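Pyocin-S2 immunity protein (Pseudomonas aeruginosa, PDB 4QKO) binds the nuclease domain of pyocin S2 and, as in related colicin immunity proteins, probably protects the producing cell from its toxin. Local coordinates at residues A[16-20]-A[37-41]. Sequence-based numbering, arbitrary orientation.
Sequences FVKDI and AVLEF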
ATOM      1  N   PHE A  16     -17.499  -7.035  -4.166  1.00 22.61           N
ATOM      2  CA  PHE A  16     -16.839  -5.925  -3.464  1.00 21.61           C
ATOM      3  C   PHE A  16     -15.341  -6.240  -3.216  1.00 20.26           C
ATOM      4  O   PHE A  16     -14.455  -5.421  -3.549  1.00 20.61           O
ATOM      5  CB  PHE A  16     -17.504  -5.732  -2.155  1.00 22.39           C
ATOM      6  CG  PHE A  16     -16.927  -4.669  -1.256  1.00 23.18           C
ATOM      7  CD1 PHE A  16     -16.796  -3.351  -1.666  1.00 25.68           C
ATOM      8  CD2 PHE A  16     -16.603  -4.986   0.077  1.00 25.75           C
ATOM      9  CE1 PHE A  16     -16.328  -2.353  -0.774  1.00 26.67           C
ATOM     10  CE2 PHE A  16     -16.172  -3.989   0.988  1.00 24.33           C
ATOM     11  CZ  PHE A  16     -16.038  -2.673   0.567  1.00 25.87           C
ATOM     12  N   VAL A  17     -15.033  -7.446  -2.701  1.00 18.93           N
ATOM     13  CA  VAL A  17     -13.616  -7.774  -2.450  1.00 18.39           C
ATOM     14  C   VAL A  17     -12.796  -7.834  -3.770  1.00 19.42           C
ATOM     15  O   VAL A  17     -11.668  -7.349  -3.838  1.00 18.89           O
ATOM     16  CB  VAL A  17     -13.538  -9.113  -1.684  1.00 18.60           C
ATOM     17  CG1 VAL A  17     -12.108  -9.504  -1.587  1.00 19.18           C
ATOM     18  CG2 VAL A  17     -14.168  -8.999  -0.289  1.00 17.84           C
ATOM     19  N   LYS A  18     -13.376  -8.387  -4.832  1.00 20.53           N
ATOM     20  CA  LYS A  18     -12.696  -8.444  -6.126  1.00 25.16           C
ATOM     21  C   LYS A  18     -12.438  -7.035  -6.603  1.00 22.88           C
ATOM     22  O   LYS A  18     -11.348  -6.771  -7.136  1.00 23.58           O
ATOM     23  CB  LYS A  18     -13.509  -9.076  -7.255  1.00 31.21           C
ATOM     24  CG  LYS A  18     -13.577 -10.576  -7.465  1.00 41.11           C
ATOM     25  CD  LYS A  18     -14.313 -10.823  -8.796  1.00 50.05           C
ATOM     26  CE  LYS A  18     -15.256 -12.038  -8.781  1.00 57.39           C
ATOM     27  NZ  LYS A  18     -14.535 -13.304  -9.080  1.00 60.22           N
ATOM     28  N   ASP A  19     -13.404  -6.128  -6.419  1.00 22.54           N
ATOM     29  CA  ASP A  19     -13.197  -4.716  -6.781  1.00 23.86           C
ATOM     30  C   ASP A  19     -12.058  -4.051  -6.053  1.00 24.18           C
ATOM     31  O   ASP A  19     -11.254  -3.324  -6.666  1.00 21.17           O
ATOM     32  CB  ASP A  19     -14.462  -3.874  -6.618  1.00 26.34           C
ATOM     33  CG  ASP A  19     -15.557  -4.237  -7.679  1.00 28.04           C
ATOM     34  OD1 ASP A  19     -15.201  -4.729  -8.777  1.00 29.23           O
ATOM     35  OD2 ASP A  19     -16.780  -4.044  -7.402  1.00 31.77           O
ATOM     36  N   ILE A  20     -11.996  -4.270  -4.746  1.00 21.66           N
ATOM     37  CA  ILE A  20     -10.858  -3.735  -3.975  1.00 20.75           C
ATOM     38  C   ILE A  20      -9.539  -4.363  -4.438  1.00 19.53           C
ATOM     39  O   ILE A  20      -8.568  -3.645  -4.719  1.00 18.83           O
ATOM     40  CB  ILE A  20     -11.015  -4.013  -2.456  1.00 19.15           C
ATOM     41  CG1 ILE A  20     -12.213  -3.256  -1.944  1.00 19.96           C
ATOM     42  CG2 ILE A  20      -9.739  -3.625  -1.742  1.00 20.20           C
ATOM     43  CD1 ILE A  20     -12.570  -3.466  -0.477  1.00 20.04           C
ATOM     44  N   ALA A  37     -12.671   2.191   0.851  1.00 22.51           N
ATOM     45  CA  ALA A  37     -13.213   0.847   0.683  1.00 21.68           C
ATOM     46  C   ALA A  37     -12.417  -0.192   1.521  1.00 21.46           C
ATOM     47  O   ALA A  37     -12.998  -1.065   2.118  1.00 21.50           O
ATOM     48  CB  ALA A  37     -13.147   0.485  -0.756  1.00 22.31           C
ATOM     49  N   VAL A  38     -11.089  -0.091   1.561  1.00 21.43           N
ATOM     50  CA  VAL A  38     -10.279  -0.928   2.434  1.00 22.46           C
ATOM     51  C   VAL A  38     -10.703  -0.761   3.924  1.00 23.71           C
ATOM     52  O   VAL A  38     -10.882  -1.754   4.617  1.00 21.89           O
ATOM     53  CB  VAL A  38      -8.811  -0.688   2.251  1.00 22.08           C
ATOM     54  CG1 VAL A  38      -8.005  -1.455   3.314  1.00 21.81           C
ATOM     55  CG2 VAL A  38      -8.378  -1.206   0.900  1.00 21.59           C
ATOM     56  N   LEU A  39     -10.901   0.468   4.371  1.00 25.52           N
ATOM     57  CA  LEU A  39     -11.373   0.756   5.766  1.00 28.51           C
ATOM     58  C   LEU A  39     -12.742   0.217   5.971  1.00 27.45           C
ATOM     59  O   LEU A  39     -12.996  -0.432   6.981  1.00 29.33           O
ATOM     60  CB  LEU A  39     -11.304   2.247   6.064  1.00 30.55           C
ATOM     61  CG  LEU A  39      -9.864   2.837   6.150  1.00 31.98           C
ATOM     62  CD1 LEU A  39      -9.872   4.367   6.241  1.00 34.45           C
ATOM     63  CD2 LEU A  39      -9.039   2.276   7.322  1.00 33.25           C
ATOM     64  N   GLU A  40     -13.610   0.341   4.971  1.00 28.09           N
ATOM     65  CA  GLU A  40     -14.922  -0.305   5.011  1.00 28.87           C
ATOM     66  C   GLU A  40     -14.839  -1.857   5.113  1.00 26.88           C
ATOM     67  O   GLU A  40     -15.584  -2.443   5.891  1.00 25.62           O
ATOM     68  CB  GLU A  40     -15.801   0.100   3.822  1.00 34.30           C
ATOM     69  CG  GLU A  40     -16.362   1.500   3.967  1.00 42.67           C
ATOM     70  CD  GLU A  40     -17.204   2.050   2.778  1.00 50.75           C
ATOM     71  OE1 GLU A  40     -18.136   1.347   2.298  1.00 62.20           O
ATOM     72  OE2 GLU A  40     -16.997   3.241   2.400  1.00 44.89           O
ATOM     73  N   PHE A  41     -13.964  -2.486   4.313  1.00 23.98           N
ATOM     74  CA  PHE A  41     -13.715  -3.918   4.384  1.00 22.64           C
ATOM     75  C   PHE A  41     -13.340  -4.324   5.799  1.00 21.01           C
ATOM     76  O   PHE A  41     -13.888  -5.304   6.318  1.00 20.99           O
ATOM     77  CB  PHE A  41     -12.618  -4.298   3.384  1.00 21.60           C
ATOM     78  CG  PHE A  41     -12.119  -5.683   3.474  1.00 20.17           C
ATOM     79  CD1 PHE A  41     -12.774  -6.732   2.828  1.00 20.57           C
ATOM     80  CD2 PHE A  41     -10.965  -5.975   4.179  1.00 19.86           C
ATOM     81  CE1 PHE A  41     -12.276  -8.035   2.895  1.00 21.68           C
ATOM     82  CE2 PHE A  41     -10.468  -7.289   4.241  1.00 21.19           C
ATOM     83  CZ  PHE A  41     -11.115  -8.325   3.616  1.00 19.60           C
TER
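The Phe16 ring reaches across to helix 31-45 with its far rim: CB of Glu40 lies at the edge, near the ring plane, 4.3 Å from Phe16 CZ, while Ile20 CD1, one turn on in the same helix, lies over one face of the ring, 3.7 Å from the plane and offset toward the rim. The ring of Phe41 is met obliquely by Val17, whose CG2 comes within 3.8 Å of Phe41 CE1. With CG anti to the backbone N, chi1 (177°) directs the Phe16 ring toward helix 31-45. Phe16 CZ and Ile20 CD1 both lie against the carbonyl O of Ala37, at 3.8 and 3.6 Å, an oxygen that already accepts the helical bond from Phe41 N. Ile20 CD1 also packs 3.9 Å from Phe41 CB, and its CG2 meets Val38 CG2 at 3.8 Å. No hydrogen bond crosses between the segments; the side-chain contacts are apolar. Leu54 touches both Ile20 and Phe41, and Val68 of helix 65-78 touches Val17 and Phe41; Val38 also packs on Tyr85 of the pyocin S2 chain. With the segments roughly antiparallel at 139°, axes 10.7 Å apart, this is the buried pairing of helices 10-21 and 31-45 within the four-helix fold of colicin-type immunity proteins.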